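Local structure of aldehyde dehydrogenase (Listeria monocytogenes, 3K9D) at residues I72-A77 / N120-V125; K305-I310 / L343-A348; A371-I376 / L418-G423. The protein probably catalyses oxidation or reduction at an aldehyde or oxo group with NAD or NADP as the redox partner. All coordinates share one frame; numbering follows the deposited sequence.

Contact 1: I72-A77 / N120-V125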
ATOM      1  N   ILE A  72     -17.118 -23.030 -12.161  1.00 18.31           N
ATOM      2  CA  ILE A  72     -17.310 -22.576 -10.772  1.00 17.93           C
ATOM      3  C   ILE A  72     -16.467 -21.316 -10.441  1.00 14.85           C
ATOM      4  O   ILE A  72     -16.953 -20.389  -9.781  1.00 15.38           O
ATOM      5  CB  ILE A  72     -17.023 -23.740  -9.768  1.00 21.10           C
ATOM      6  CG1 ILE A  72     -18.056 -24.869  -9.940  1.00 17.40           C
ATOM      7  CG2 ILE A  72     -17.037 -23.268  -8.313  1.00 17.97           C
ATOM      8  CD1 ILE A  72     -17.562 -26.215  -9.443  1.00 20.40           C
ATOM      9  N   LYS A  73     -15.236 -21.275 -10.946  1.00 15.67           N
ATOM     10  CA  LYS A  73     -14.333 -20.128 -10.715  1.00 17.75           C
ATOM     11  C   LYS A  73     -14.849 -18.901 -11.431  1.00 20.59           C
ATOM     12  O   LYS A  73     -14.721 -17.778 -10.939  1.00 21.83           O
ATOM     13  CB  LYS A  73     -12.930 -20.446 -11.203  1.00 20.60           C
ATOM     14  CG  LYS A  73     -12.206 -21.472 -10.364  1.00 21.76           C
ATOM     15  CD  LYS A  73     -11.060 -22.087 -11.136  1.00 32.00           C
ATOM     16  CE  LYS A  73      -9.911 -21.129 -11.259  1.00 27.39           C
ATOM     17  NZ  LYS A  73      -8.723 -21.756 -11.890  1.00 25.69           N
ATOM     18  N   ASN A  74     -15.436 -19.133 -12.597  1.00 17.82           N
ATOM     19  CA  ASN A  74     -16.072 -18.075 -13.364  1.00 15.23           C
ATOM     20  C   ASN A  74     -17.334 -17.567 -12.701  1.00 15.34           C
ATOM     21  O   ASN A  74     -17.586 -16.359 -12.718  1.00 21.15           O
ATOM     22  CB  ASN A  74     -16.305 -18.513 -14.803  1.00 16.86           C
ATOM     23  CG  ASN A  74     -15.079 -18.321 -15.666  1.00 17.13           C
ATOM     24  OD1 ASN A  74     -14.148 -17.628 -15.283  1.00 17.72           O
ATOM     25  ND2 ASN A  74     -15.086 -18.909 -16.856  1.00 19.92           N
ATOM     26  N   VAL A  75     -18.091 -18.487 -12.081  1.00 17.55           N
ATOM     27  CA  VAL A  75     -19.261 -18.164 -11.241  1.00 13.24           C
ATOM     28  C   VAL A  75     -18.864 -17.358 -10.000  1.00 13.04           C
ATOM     29  O   VAL A  75     -19.533 -16.379  -9.641  1.00 15.10           O
ATOM     30  CB  VAL A  75     -20.052 -19.464 -10.811  1.00 14.22           C
ATOM     31  CG1 VAL A  75     -21.095 -19.179  -9.732  1.00 14.09           C
ATOM     32  CG2 VAL A  75     -20.733 -20.090 -12.002  1.00 19.50           C
ATOM     33  N   PHE A  76     -17.804 -17.806  -9.337  1.00 15.67           N
ATOM     34  CA  PHE A  76     -17.282 -17.139  -8.156  1.00 23.21           C
ATOM     35  C   PHE A  76     -16.867 -15.705  -8.493  1.00 19.50           C
ATOM     36  O   PHE A  76     -17.357 -14.769  -7.878  1.00 24.57           O
ATOM     37  CB  PHE A  76     -16.114 -17.929  -7.540  1.00 18.47           C
ATOM     38  CG  PHE A  76     -15.417 -17.198  -6.436  1.00 23.31           C
ATOM     39  CD1 PHE A  76     -15.985 -17.128  -5.171  1.00 17.70           C
ATOM     40  CD2 PHE A  76     -14.190 -16.579  -6.661  1.00 25.35           C
ATOM     41  CE1 PHE A  76     -15.355 -16.431  -4.156  1.00 23.20           C
ATOM     42  CE2 PHE A  76     -13.551 -15.890  -5.650  1.00 29.70           C
ATOM     43  CZ  PHE A  76     -14.134 -15.810  -4.398  1.00 22.79           C
ATOM     44  N   ALA A  77     -15.997 -15.556  -9.494  1.00 19.46           N
ATOM     45  CA  ALA A  77     -15.509 -14.257  -9.972  1.00 17.40           C
ATOM     46  C   ALA A  77     -16.593 -13.270 -10.409  1.00 23.68           C
ATOM     47  O   ALA A  77     -16.405 -12.055 -10.301  1.00 18.43           O
ATOM     48  CB  ALA A  77     -14.572 -14.468 -11.099  1.00 16.51           C
ATOM     49  N   ASN A 120      -5.393 -19.077 -13.398  1.00 23.05           N
ATOM     50  CA  ASN A 120      -6.776 -18.636 -13.154  1.00 15.66           C
ATOM     51  C   ASN A 120      -7.237 -17.514 -14.112  1.00 24.04           C
ATOM     52  O   ASN A 120      -7.753 -16.498 -13.648  1.00 23.12           O
ATOM     53  CB  ASN A 120      -6.955 -18.176 -11.683  1.00 11.97           C
ATOM     54  CG  ASN A 120      -6.505 -19.225 -10.650  1.00 19.86           C
ATOM     55  OD1 ASN A 120      -6.795 -20.408 -10.776  1.00 26.62           O
ATOM     56  ND2 ASN A 120      -5.835 -18.764  -9.590  1.00 20.53           N
ATOM     57  N   PRO A 121      -7.127 -17.716 -15.448  1.00 20.12           N
ATOM     58  CA  PRO A 121      -7.088 -16.552 -16.362  1.00 20.30           C
ATOM     59  C   PRO A 121      -8.375 -15.768 -16.598  1.00 20.95           C
ATOM     60  O   PRO A 121      -8.347 -14.543 -16.541  1.00 19.53           O
ATOM     61  CB  PRO A 121      -6.593 -17.146 -17.680  1.00 22.40           C
ATOM     62  CG  PRO A 121      -6.967 -18.600 -17.622  1.00 17.70           C
ATOM     63  CD  PRO A 121      -7.082 -18.998 -16.183  1.00 30.32           C
ATOM     64  N   THR A 122      -9.486 -16.455 -16.847  1.00 19.15           N
ATOM     65  CA  THR A 122     -10.751 -15.796 -17.150  1.00 20.57           C
ATOM     66  C   THR A 122     -11.421 -15.286 -15.882  1.00 22.05           C
ATOM     67  O   THR A 122     -11.961 -14.180 -15.867  1.00 20.37           O
ATOM     68  CB  THR A 122     -11.717 -16.724 -17.942  1.00 22.96           C
ATOM     69  OG1 THR A 122     -11.996 -17.901 -17.168  1.00 18.20           O
ATOM     70  CG2 THR A 122     -11.087 -17.117 -19.268  1.00 21.80           C
ATOM     71  N   SER A 123     -11.364 -16.092 -14.825  1.00 17.84           N
ATOM     72  CA  SER A 123     -11.911 -15.736 -13.513  1.00 16.67           C
ATOM     73  C   SER A 123     -11.205 -14.511 -12.896  1.00 17.90           C
ATOM     74  O   SER A 123     -11.838 -13.662 -12.262  1.00 15.53           O
ATOM     75  CB  SER A 123     -11.864 -16.933 -12.549  1.00 17.97           C
ATOM     76  OG  SER A 123     -10.560 -17.496 -12.455  1.00 18.99           O
ATOM     77  N   THR A 124      -9.900 -14.411 -13.104  1.00 13.21           N
ATOM     78  CA  THR A 124      -9.139 -13.268 -12.578  1.00 16.74           C
ATOM     79  C   THR A 124      -9.498 -11.961 -13.312  1.00 19.22           C
ATOM     80  O   THR A 124      -9.673 -10.914 -12.669  1.00 20.51           O
ATOM     81  CB  THR A 124      -7.598 -13.526 -12.573  1.00 15.26           C
ATOM     82  OG1 THR A 124      -7.307 -14.738 -11.857  1.00 12.77           O
ATOM     83  CG2 THR A 124      -6.851 -12.391 -11.898  1.00 17.99           C
ATOM     84  N   VAL A 125      -9.625 -12.028 -14.638  1.00 16.88           N
ATOM     85  CA  VAL A 125     -10.059 -10.870 -15.433  1.00 15.03           C
ATOM     86  C   VAL A 125     -11.416 -10.347 -14.974  1.00 16.50           C
ATOM     87  O   VAL A 125     -11.567  -9.151 -14.716  1.00 16.49           O
ATOM     88  CB  VAL A 125     -10.093 -11.166 -16.952  1.00 16.24           C
ATOM     89  CG1 VAL A 125     -10.799 -10.032 -17.726  1.00 14.93           C
ATOM     90  CG2 VAL A 125      -8.693 -11.354 -17.492  1.00 13.51           C
TER
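Lys73 and Ala77 face Ser123 across two helices that run nearly parallel: the axes of 72-77 and 121-125 approach to 8.3 Å at an angle of 5°. This packs helix 67-85 against helix 121-134, which follows strand 102-116 of the mixed sheet, consistent with the coenzyme-binding domain of the family; Leu54 of helix 51-62 touches both Asn74 and Thr122.

Along the lysine, CB lies 3.9 Å from Ser123 CB, an apolar start. A bend at chi3 (74°) then turns the chain toward the loop just before helix 121-134, bringing CE within 3.2 Å of Asn120 OD1. Lys73 NZ donates to Asn120 OD1 at 2.6 Å, with a C=O...N angle of 136° and the donor tilted somewhat from the amide plane. The same NZ forms a salt bridge with Asp246.

One residue on, Asn74 supplies the second polar link. Thr122 OG1 donates to Asn74 OD1 at 2.9 Å, in the plane of the amide and on a lone pair. Ser123 N is only 3.2 Å from Asn74 OD1, but the angle is too poor for a bond. The other branch, Asn74 ND2, donates to Arg51 O, which fixes which way round the amide sits.

Between these links the helices touch through small groups. Ser123 CB rests 3.4 Å from Lys73 O, and Ala77 CB sits 3.1 Å from Ser123 O.

All the touching residues are buried, so the two amide oxygens act as internal acceptors, and the positive end of Lys73 is probably balanced by Asp246 within the protein interior.

Contact 2: K305-I310 / L343-A348; sequences KSVQHI and LAPILA
Pro345 presses its ring against the short loop, Lys305 and Ser306, that leads into helix 307-313. It stands at the entry to strand 346-352, an inner strand of the seven-stranded parallel sheet of the alpha/beta domain that in this family is the catalytic domain. Pro345 CD lies 3.1 Å from Lys305 O, a buried carbonyl oxygen with no hydrogen-bonding partner in the model. Farther round the ring, Pro345 CG meets Val307 CG2 at 3.8 Å.

Ile310 approaches from the next turn of the helix. Its CG1 is anti to the carbonyl carbon (chi1 -66°), and an extended chi2 (159°) carries CD1 on to Ala344 CB and Pro345 CD, 3.9 Å from each. The other branch, Ile310 CG2, touches Ile346 CD1 more loosely, at 4.2 Å.

A second shell surrounds these groups. Pro345 is the centre of an inverse gamma turn closed by Ile346 N to Ala344 O at 2.6 Å, and its backbone is also bonded to Leu325 of the adjacent strand. Leu287 of helix 281-291 packs on both Ile310 and Ile346. On the helix side Ser306 is the N-cap, accepting from His309 N through OG at 3.0 Å with an N-H...O angle of 158°. Lys305 NZ leaves the contact to bond Gly63 O, and on that path Lys305 CD lies 4.0 Å above one face of the His309 ring, offset toward its rim.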
ATOM      1  N   LYS A 305      -2.416 -30.430 -13.815  1.00 15.44           N
ATOM      2  CA  LYS A 305      -2.572 -31.696 -14.539  1.00 12.63           C
ATOM      3  C   LYS A 305      -3.129 -32.783 -13.640  1.00 18.98           C
ATOM      4  O   LYS A 305      -2.983 -32.733 -12.421  1.00 17.30           O
ATOM      5  CB  LYS A 305      -1.257 -32.141 -15.185  1.00 15.57           C
ATOM      6  CG  LYS A 305      -0.645 -31.156 -16.194  1.00 18.53           C
ATOM      7  CD  LYS A 305      -1.581 -30.842 -17.364  1.00 27.57           C
ATOM      8  CE  LYS A 305      -0.794 -30.514 -18.630  1.00 29.16           C
ATOM      9  NZ  LYS A 305      -1.653 -30.431 -19.845  1.00 24.71           N
ATOM     10  N   SER A 306      -3.766 -33.773 -14.258  1.00 15.51           N
ATOM     11  CA  SER A 306      -4.331 -34.898 -13.540  1.00 18.62           C
ATOM     12  C   SER A 306      -3.254 -35.780 -12.885  1.00 12.80           C
ATOM     13  O   SER A 306      -2.085 -35.760 -13.287  1.00 17.10           O
ATOM     14  CB  SER A 306      -5.149 -35.740 -14.501  1.00 12.30           C
ATOM     15  OG  SER A 306      -4.282 -36.498 -15.318  1.00 16.13           O
ATOM     16  N   VAL A 307      -3.680 -36.547 -11.890  1.00 18.40           N
ATOM     17  CA  VAL A 307      -2.845 -37.552 -11.215  1.00 23.47           C
ATOM     18  C   VAL A 307      -2.212 -38.523 -12.201  1.00 18.04           C
ATOM     19  O   VAL A 307      -1.010 -38.789 -12.129  1.00 20.92           O
ATOM     20  CB  VAL A 307      -3.665 -38.317 -10.152  1.00 21.60           C
ATOM     21  CG1 VAL A 307      -2.965 -39.600  -9.704  1.00 16.63           C
ATOM     22  CG2 VAL A 307      -3.926 -37.410  -8.948  1.00 16.30           C
ATOM     23  N   GLN A 308      -3.025 -39.025 -13.132  1.00 21.56           N
ATOM     24  CA  GLN A 308      -2.571 -39.970 -14.148  1.00 14.47           C
ATOM     25  C   GLN A 308      -1.516 -39.345 -15.048  1.00 19.00           C
ATOM     26  O   GLN A 308      -0.499 -39.966 -15.299  1.00 13.96           O
ATOM     27  CB  GLN A 308      -3.752 -40.496 -14.978  1.00 18.75           C
ATOM     28  CG  GLN A 308      -4.654 -41.471 -14.228  1.00 25.06           C
ATOM     29  CD  GLN A 308      -3.876 -42.610 -13.602  1.00 23.08           C
ATOM     30  OE1 GLN A 308      -3.065 -43.262 -14.262  1.00 22.30           O
ATOM     31  NE2 GLN A 308      -4.109 -42.845 -12.323  1.00 14.12           N
ATOM     32  N   HIS A 309      -1.762 -38.111 -15.490  1.00 23.26           N
ATOM     33  CA  HIS A 309      -0.855 -37.373 -16.384  1.00 18.86           C
ATOM     34  C   HIS A 309       0.545 -37.222 -15.774  1.00 19.92           C
ATOM     35  O   HIS A 309       1.557 -37.503 -16.434  1.00 13.83           O
ATOM     36  CB  HIS A 309      -1.450 -36.001 -16.706  1.00 20.67           C
ATOM     37  CG  HIS A 309      -0.644 -35.191 -17.675  1.00 22.20           C
ATOM     38  ND1 HIS A 309      -0.911 -35.165 -19.025  1.00 21.98           N
ATOM     39  CD2 HIS A 309       0.403 -34.355 -17.485  1.00 22.85           C
ATOM     40  CE1 HIS A 309      -0.055 -34.360 -19.628  1.00 23.86           C
ATOM     41  NE2 HIS A 309       0.755 -33.860 -18.714  1.00 29.60           N
ATOM     42  N   ILE A 310       0.570 -36.788 -14.514  1.00 18.59           N
ATOM     43  CA  ILE A 310       1.792 -36.601 -13.718  1.00 25.32           C
ATOM     44  C   ILE A 310       2.505 -37.933 -13.479  1.00 17.66           C
ATOM     45  O   ILE A 310       3.730 -38.024 -13.605  1.00 18.12           O
ATOM     46  CB  ILE A 310       1.472 -35.924 -12.356  1.00 24.43           C
ATOM     47  CG1 ILE A 310       0.962 -34.496 -12.563  1.00 18.44           C
ATOM     48  CG2 ILE A 310       2.692 -35.926 -11.425  1.00 16.58           C
ATOM     49  CD1 ILE A 310       0.164 -33.951 -11.393  1.00 16.80           C
ATOM     50  N   LEU A 343       1.605 -26.878  -7.684  1.00 21.96           N
ATOM     51  CA  LEU A 343       0.280 -26.464  -8.125  1.00 18.91           C
ATOM     52  C   LEU A 343      -0.351 -27.601  -8.911  1.00 19.38           C
ATOM     53  O   LEU A 343      -0.564 -27.493 -10.110  1.00 19.02           O
ATOM     54  CB  LEU A 343       0.366 -25.192  -8.969  1.00 20.78           C
ATOM     55  CG  LEU A 343       0.624 -23.861  -8.262  1.00 26.15           C
ATOM     56  CD1 LEU A 343       0.694 -22.732  -9.287  1.00 29.11           C
ATOM     57  CD2 LEU A 343      -0.446 -23.562  -7.205  1.00 19.70           C
ATOM     58  N   ALA A 344      -0.655 -28.681  -8.194  1.00 26.00           N
ATOM     59  CA  ALA A 344      -0.968 -29.988  -8.763  1.00 20.40           C
ATOM     60  C   ALA A 344      -1.510 -30.856  -7.633  1.00 18.34           C
ATOM     61  O   ALA A 344      -1.192 -30.595  -6.465  1.00 14.79           O
ATOM     62  CB  ALA A 344       0.312 -30.620  -9.344  1.00 17.98           C
ATOM     63  N   PRO A 345      -2.299 -31.913  -7.960  1.00 20.78           N
ATOM     64  CA  PRO A 345      -2.842 -32.826  -6.936  1.00 15.40           C
ATOM     65  C   PRO A 345      -1.754 -33.694  -6.263  1.00 15.48           C
ATOM     66  O   PRO A 345      -1.789 -34.940  -6.300  1.00 16.52           O
ATOM     67  CB  PRO A 345      -3.857 -33.678  -7.725  1.00 16.62           C
ATOM     68  CG  PRO A 345      -3.294 -33.708  -9.124  1.00 17.02           C
ATOM     69  CD  PRO A 345      -2.729 -32.308  -9.320  1.00 10.42           C
ATOM     70  N   ILE A 346      -0.776 -33.015  -5.664  1.00 15.75           N
ATOM     71  CA  ILE A 346       0.326 -33.653  -4.961  1.00 14.36           C
ATOM     72  C   ILE A 346       0.437 -33.037  -3.563  1.00 18.64           C
ATOM     73  O   ILE A 346       0.472 -31.809  -3.423  1.00 14.46           O
ATOM     74  CB  ILE A 346       1.701 -33.472  -5.701  1.00 16.70           C
ATOM     75  CG1 ILE A 346       1.597 -33.864  -7.174  1.00 12.16           C
ATOM     76  CG2 ILE A 346       2.825 -34.274  -4.974  1.00 14.36           C
ATOM     77  CD1 ILE A 346       2.832 -33.531  -8.019  1.00 13.51           C
ATOM     78  N   LEU A 347       0.550 -33.896  -2.551  1.00 14.13           N
ATOM     79  CA  LEU A 347       0.738 -33.474  -1.163  1.00 22.51           C
ATOM     80  C   LEU A 347       1.974 -34.082  -0.499  1.00 18.57           C
ATOM     81  O   LEU A 347       2.305 -35.239  -0.742  1.00 18.01           O
ATOM     82  CB  LEU A 347      -0.483 -33.868  -0.324  1.00 20.56           C
ATOM     83  CG  LEU A 347      -1.790 -33.130  -0.569  1.00 18.81           C
ATOM     84  CD1 LEU A 347      -2.925 -33.884   0.093  1.00 19.39           C
ATOM     85  CD2 LEU A 347      -1.718 -31.664  -0.076  1.00 15.27           C
ATOM     86  N   ALA A 348       2.658 -33.283   0.324  1.00 14.28           N
ATOM     87  CA  ALA A 348       3.520 -33.811   1.390  1.00 10.35           C
ATOM     88  C   ALA A 348       2.712 -34.244   2.601  1.00 14.83           C
ATOM     89  O   ALA A 348       1.615 -33.745   2.836  1.00 16.31           O
ATOM     90  CB  ALA A 348       4.573 -32.765   1.808  1.00 16.09           C
TER

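Contact 3: A371-I376 / L418-G423; sequences AGHTLI and LTLGCG
Gly372, at a positive phi of 89°, meets Cys422 backbone to backbone, while His373 swings its ring toward Leu420 with CG anti to the backbone N (chi1 -152°). The chain turns a corner at His373, which places the peptide before it against one part of 418-423 and the imidazole against another.

At the glycine the CA atoms of Gly372 and Cys422 are 4.3 Å apart, a closeness possible because Gly372 has no CB; one placed there would lie 2.3 Å from Cys422 O, a clash. Two CA-H...O contacts run in opposite directions: Gly372 CA to Cys422 O at 3.2 Å, and Cys422 CA to Gly372 O at 3.3 Å, the latter with an angle of 143° at the hydrogen. The two carbonyl oxygens, Gly372 O and Cys422 O, are themselves 3.3 Å apart, and both are acceptors. Ser395 OG bonds the first and weakly the second, which would ease their repulsion.

Leu420 CD1 comes to the histidine ring edge, near its plane, 3.6 Å from His373 CE1. At the ring atom next to CE1, His373 ND1 and Thr374 OG1 share a hydrogen bond of 2.7 Å, which probably restrains the ring's rotation. Arg396 packs on both His373 and Leu420, and its NH1 also bonds Gly421 O.

The 418-423 loop thus passes beside the 371-373 segment leading into strand 374-378 of the parallel alpha/beta sheet. His373 also lies on Cys251, probably the catalytic cysteine as in related acylating aldehyde dehydrogenases, which would place this contact beside the active site of the fold.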
ATOM      1  N   ALA A 371       5.272 -18.048   3.619  1.00 19.93           N
ATOM      2  CA  ALA A 371       4.980 -17.019   4.633  1.00 17.58           C
ATOM      3  C   ALA A 371       4.114 -15.886   4.076  1.00 12.61           C
ATOM      4  O   ALA A 371       4.321 -15.421   2.949  1.00 18.89           O
ATOM      5  CB  ALA A 371       6.273 -16.451   5.225  1.00 17.16           C
ATOM      6  N   GLY A 372       3.123 -15.470   4.846  1.00 13.46           N
ATOM      7  CA  GLY A 372       2.210 -14.441   4.376  1.00 15.17           C
ATOM      8  C   GLY A 372       0.986 -14.918   3.619  1.00 17.30           C
ATOM      9  O   GLY A 372       0.022 -14.180   3.513  1.00 20.46           O
ATOM     10  N   HIS A 373       1.008 -16.128   3.065  1.00 19.14           N
ATOM     11  CA  HIS A 373      -0.145 -16.585   2.298  1.00 15.21           C
ATOM     12  C   HIS A 373      -1.188 -17.280   3.202  1.00 23.35           C
ATOM     13  O   HIS A 373      -1.907 -16.612   3.948  1.00 19.66           O
ATOM     14  CB  HIS A 373       0.260 -17.450   1.088  1.00 20.57           C
ATOM     15  CG  HIS A 373      -0.717 -17.389  -0.059  1.00 22.99           C
ATOM     16  ND1 HIS A 373      -2.078 -17.515   0.110  1.00 23.53           N
ATOM     17  CD2 HIS A 373      -0.525 -17.216  -1.388  1.00 24.86           C
ATOM     18  CE1 HIS A 373      -2.685 -17.397  -1.057  1.00 19.32           C
ATOM     19  NE2 HIS A 373      -1.765 -17.217  -1.986  1.00 24.80           N
ATOM     20  N   THR A 374      -1.245 -18.612   3.137  1.00 23.00           N
ATOM     21  CA  THR A 374      -2.315 -19.408   3.765  1.00 17.70           C
ATOM     22  C   THR A 374      -1.742 -20.559   4.616  1.00 16.04           C
ATOM     23  O   THR A 374      -0.681 -21.090   4.304  1.00 16.11           O
ATOM     24  CB  THR A 374      -3.238 -20.026   2.674  1.00 22.20           C
ATOM     25  OG1 THR A 374      -3.634 -19.022   1.744  1.00 22.78           O
ATOM     26  CG2 THR A 374      -4.492 -20.619   3.275  1.00 24.75           C
ATOM     27  N   LEU A 375      -2.438 -20.891   5.704  1.00  9.38           N
ATOM     28  CA  LEU A 375      -2.278 -22.137   6.444  1.00 19.12           C
ATOM     29  C   LEU A 375      -3.702 -22.597   6.793  1.00 21.89           C
ATOM     30  O   LEU A 375      -4.586 -21.776   6.991  1.00 14.85           O
ATOM     31  CB  LEU A 375      -1.418 -21.942   7.711  1.00 13.59           C
ATOM     32  CG  LEU A 375      -1.211 -23.135   8.664  1.00 13.61           C
ATOM     33  CD1 LEU A 375       0.149 -23.154   9.266  1.00 11.77           C
ATOM     34  CD2 LEU A 375      -2.252 -23.147   9.782  1.00 18.69           C
ATOM     35  N   ILE A 376      -3.919 -23.907   6.832  1.00 17.30           N
ATOM     36  CA  ILE A 376      -5.239 -24.480   7.104  1.00 18.62           C
ATOM     37  C   ILE A 376      -5.130 -25.329   8.378  1.00 16.33           C
ATOM     38  O   ILE A 376      -4.128 -25.983   8.604  1.00 15.55           O
ATOM     39  CB  ILE A 376      -5.772 -25.323   5.896  1.00 19.85           C
ATOM     40  CG1 ILE A 376      -5.710 -24.540   4.576  1.00 19.19           C
ATOM     41  CG2 ILE A 376      -7.208 -25.823   6.156  1.00 23.86           C
ATOM     42  CD1 ILE A 376      -4.445 -24.790   3.731  1.00 23.70           C
ATOM     43  N   LEU A 418      -9.607 -13.136  -5.977  1.00 15.56           N
ATOM     44  CA  LEU A 418      -8.636 -13.999  -6.615  1.00 18.23           C
ATOM     45  C   LEU A 418      -7.238 -13.381  -6.597  1.00 18.24           C
ATOM     46  O   LEU A 418      -6.289 -13.971  -7.113  1.00 23.38           O
ATOM     47  CB  LEU A 418      -9.106 -14.379  -8.027  1.00 22.68           C
ATOM     48  CG  LEU A 418     -10.345 -15.289  -8.024  1.00 24.12           C
ATOM     49  CD1 LEU A 418     -11.060 -15.216  -9.361  1.00 16.86           C
ATOM     50  CD2 LEU A 418     -10.019 -16.726  -7.673  1.00 27.38           C
ATOM     51  N   THR A 419      -7.128 -12.198  -5.982  1.00 28.56           N
ATOM     52  CA  THR A 419      -5.829 -11.601  -5.620  1.00 28.53           C
ATOM     53  C   THR A 419      -5.690 -11.584  -4.099  1.00 22.93           C
ATOM     54  O   THR A 419      -6.340 -10.811  -3.397  1.00 17.40           O
ATOM     55  CB  THR A 419      -5.615 -10.206  -6.271  1.00 30.05           C
ATOM     56  OG1 THR A 419      -5.546 -10.375  -7.687  1.00 19.38           O
ATOM     57  CG2 THR A 419      -4.305  -9.539  -5.797  1.00 13.94           C
ATOM     58  N   LEU A 420      -4.844 -12.484  -3.615  1.00 16.43           N
ATOM     59  CA  LEU A 420      -4.695 -12.744  -2.209  1.00 19.90           C
ATOM     60  C   LEU A 420      -3.347 -12.170  -1.787  1.00 19.35           C
ATOM     61  O   LEU A 420      -2.301 -12.737  -2.102  1.00 17.83           O
ATOM     62  CB  LEU A 420      -4.786 -14.267  -1.958  1.00 19.00           C
ATOM     63  CG  LEU A 420      -5.994 -15.011  -2.574  1.00 25.40           C
ATOM     64  CD1 LEU A 420      -6.041 -16.486  -2.162  1.00 18.49           C
ATOM     65  CD2 LEU A 420      -7.303 -14.367  -2.200  1.00 19.54           C
ATOM     66  N   GLY A 421      -3.367 -11.018  -1.117  1.00 20.59           N
ATOM     67  CA  GLY A 421      -2.118 -10.362  -0.730  1.00 19.45           C
ATOM     68  C   GLY A 421      -1.390 -11.159   0.334  1.00 20.11           C
ATOM     69  O   GLY A 421      -2.035 -11.779   1.181  1.00 16.07           O
ATOM     70  N   CYS A 422      -0.055 -11.171   0.270  1.00 14.24           N
ATOM     71  CA  CYS A 422       0.757 -11.868   1.267  1.00 20.93           C
ATOM     72  C   CYS A 422       1.278 -10.943   2.371  1.00 23.82           C
ATOM     73  O   CYS A 422       1.894 -11.409   3.344  1.00 19.97           O
ATOM     74  CB  CYS A 422       1.908 -12.649   0.619  1.00 20.59           C
ATOM     75  SG  CYS A 422       3.001 -11.714  -0.474  1.00 32.39           S
ATOM     76  N   GLY A 423       1.030  -9.637   2.230  1.00 14.77           N
ATOM     77  CA  GLY A 423       1.504  -8.693   3.225  1.00 14.48           C
ATOM     78  C   GLY A 423       3.002  -8.530   3.236  1.00 20.21           C
ATOM     79  O   GLY A 423       3.709  -9.048   2.360  1.00 12.61           O
TER

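From the N terminus the contacts follow in series, and none nests within or crosses another. Contact 1 closes the 42 residues between its segments, 19 of them in strand, and pairs helices 67-85 and 121-134. Contact 2 closes 32 residues and joins helix 307-313 to strand 346-352. Contact 3 closes 41 residues, bringing the loop before strand 440-447 onto the 371-373 segment leading into strand 374-378. Contacts 2 and 3 reach the same parallel sheet at different strands, with centres about 22 Å apart and no touch. Contacts 1 and 3 meet directly: Leu418 CD1 packs 3.4 Å from Ser123 O, so the 418-423 loop connects the helix pair to that sheet.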